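Local coordinates for protein alpha-galactosidase 1 (Saccharomyces cerevisiae, PDB 3LRK) that hydrolyses terminal, non-reducing alpha-D-galactose residues from alpha-D-galactosides such as galactose oligosaccharides and galactomannans, at residues Arg205-Val210 and Met240-Lys245. The protein carries 1 engineered substitution. Residues are numbered along the deposited sequence; the frame is centred on the assembly and turned at random.
Sequences RMSGDV and MNILNK
Ile242 points from helix 239-246 toward segment 205-210, where its branches meet Met206, Ser207 and Val210, and provides most of the helix's side of the contact. With CG1 anti to its carbonyl carbon and the chain extended beyond (chi2 167°), its CD1 is driven against Val210 CB at 3.4 Å, unusually tight, the two side chains crossing at about a right angle. Ser207 OG lies 3.2 Å from Ile242 CG1, a van der Waals approach, since its hydrogen is used within the segment, on an in-plane lone pair of Gly208 O (2.9 Å). An alanine in place of Ile242 would probably loosen the loop that carries the proton donor Asp209, since the contacts of CG1, CG2 and CD1 would go. Asp209 itself turns from the helix: the anti lone pair of its OD1 receives Arg205 NH2 at 2.8 Å in a nearly straight salt bridge, and the nearby guanidinium would be expected to favour the ionised carboxylate. Looser packing follows at Met206, whose bent chain brings CE to 3.7 Å from Lys245 CB. No direct hydrogen bond crosses the contact; on its looser side one water accepts from both Gly208 N and Lys245 NZ, the latter also held by Asn241 OD1 (2.8 Å). The loop leaves barrel strand 203-205 beside strand 258-260, on which Met206 rests, while Leu243 turns the helix's other side to strand 342-349 of the C-terminal beta domain.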
loop_
_atom_site.group_PDB
_atom_site.type_symbol
_atom_site.label_atom_id
_atom_site.label_comp_id
_atom_site.label_asym_id
_atom_site.label_seq_id
_atom_site.Cartn_x
_atom_site.Cartn_y
_atom_site.Cartn_z
ATOM N N ARG A 205 -2.752 16.361 14.377
ATOM C CA ARG A 205 -1.887 15.288 14.822
ATOM C C ARG A 205 -1.479 14.501 13.581
ATOM O O ARG A 205 -2.299 14.284 12.701
ATOM C CB ARG A 205 -2.626 14.401 15.826
ATOM C CG ARG A 205 -2.788 15.075 17.212
ATOM C CD ARG A 205 -1.522 14.888 18.085
ATOM N NE ARG A 205 -1.214 13.466 18.141
ATOM C CZ ARG A 205 -1.813 12.592 18.944
ATOM N NH1 ARG A 205 -2.708 12.992 19.850
ATOM N NH2 ARG A 205 -1.489 11.314 18.847
ATOM N N MET A 206 -0.223 14.083 13.507
ATOM C CA MET A 206 0.246 13.384 12.319
ATOM C C MET A 206 0.733 11.985 12.662
ATOM O O MET A 206 1.341 11.324 11.825
ATOM C CB MET A 206 1.319 14.191 11.585
ATOM C CG MET A 206 2.372 14.891 12.488
ATOM S SD MET A 206 3.327 13.819 13.600
ATOM C CE MET A 206 4.243 12.805 12.434
ATOM N N SER A 207 0.488 11.560 13.904
ATOM C CA SER A 207 0.898 10.225 14.368
ATOM C C SER A 207 0.030 9.719 15.523
ATOM O O SER A 207 -0.745 10.481 16.108
ATOM C CB SER A 207 2.378 10.224 14.809
ATOM O OG SER A 207 2.539 10.804 16.099
ATOM N N GLY A 208 0.187 8.433 15.855
ATOM C CA GLY A 208 -0.353 7.865 17.102
ATOM C C GLY A 208 0.287 8.534 18.314
ATOM O O GLY A 208 1.295 9.238 18.178
ATOM N N ASP A 209 -0.275 8.317 19.500
ATOM C CA ASP A 209 0.176 9.050 20.696
ATOM C C ASP A 209 1.641 8.802 21.011
ATOM O O ASP A 209 2.117 7.675 20.929
ATOM C CB ASP A 209 -0.644 8.702 21.934
ATOM C CG ASP A 209 -2.123 8.982 21.776
ATOM O OD1 ASP A 209 -2.539 9.612 20.773
ATOM O OD2 ASP A 209 -2.871 8.556 22.679
ATOM N N VAL A 210 2.339 9.883 21.349
ATOM C CA VAL A 210 3.677 9.823 21.913
ATOM C C VAL A 210 3.646 9.216 23.322
ATOM O O VAL A 210 2.602 9.187 23.978
ATOM C CB VAL A 210 4.343 11.242 21.934
ATOM C CG1 VAL A 210 3.814 12.081 23.093
ATOM C CG2 VAL A 210 5.881 11.131 21.993
ATOM N N MET A 240 11.480 9.659 18.832
ATOM C CA MET A 240 12.175 9.550 17.555
ATOM C C MET A 240 11.315 8.945 16.454
ATOM O O MET A 240 11.463 9.307 15.288
ATOM C CB MET A 240 13.465 8.728 17.702
ATOM C CG MET A 240 14.607 9.431 18.439
ATOM S SD MET A 240 15.067 11.042 17.776
ATOM C CE MET A 240 15.556 10.654 16.088
ATOM N N ASN A 241 10.445 8.002 16.820
ATOM C CA ASN A 241 9.496 7.414 15.872
ATOM C C ASN A 241 8.616 8.508 15.274
ATOM O O ASN A 241 8.411 8.540 14.062
ATOM C CB ASN A 241 8.638 6.327 16.550
ATOM C CG ASN A 241 7.489 5.826 15.662
ATOM O OD1 ASN A 241 6.459 6.493 15.513
ATOM N ND2 ASN A 241 7.648 4.624 15.111
ATOM N N ILE A 242 8.141 9.419 16.132
ATOM C CA ILE A 242 7.217 10.483 15.730
ATOM C C ILE A 242 7.942 11.590 14.964
ATOM O O ILE A 242 7.442 12.064 13.943
ATOM C CB ILE A 242 6.418 11.032 16.950
ATOM C CG1 ILE A 242 5.393 9.976 17.401
ATOM C CG2 ILE A 242 5.719 12.350 16.616
ATOM C CD1 ILE A 242 4.767 10.248 18.741
ATOM N N LEU A 243 9.129 11.976 15.438
ATOM C CA LEU A 243 9.946 12.953 14.710
ATOM C C LEU A 243 10.275 12.455 13.297
ATOM O O LEU A 243 10.211 13.216 12.334
ATOM C CB LEU A 243 11.245 13.270 15.470
ATOM C CG LEU A 243 12.154 14.319 14.820
ATOM C CD1 LEU A 243 11.478 15.687 14.770
ATOM C CD2 LEU A 243 13.477 14.381 15.574
ATOM N N ASN A 244 10.645 11.187 13.190
ATOM C CA ASN A 244 10.949 10.571 11.892
ATOM C C ASN A 244 9.757 10.561 10.932
ATOM O O ASN A 244 9.898 10.870 9.745
ATOM C CB ASN A 244 11.498 9.160 12.090
ATOM C CG ASN A 244 12.947 9.158 12.584
ATOM O OD1 ASN A 244 13.599 10.200 12.651
ATOM N ND2 ASN A 244 13.446 7.985 12.935
ATOM N N LYS A 245 8.590 10.198 11.449
ATOM C CA LYS A 245 7.336 10.321 10.698
ATOM C C LYS A 245 7.064 11.759 10.219
ATOM O O LYS A 245 6.594 11.968 9.092
ATOM C CB LYS A 245 6.170 9.783 11.530
ATOM C CG LYS A 245 6.128 8.266 11.560
ATOM C CD LYS A 245 5.164 7.761 12.608
ATOM C CE LYS A 245 5.029 6.255 12.525
ATOM N NZ LYS A 245 4.372 5.759 13.770
HETATM O O HOH W 1 1.763 6.375 14.438
#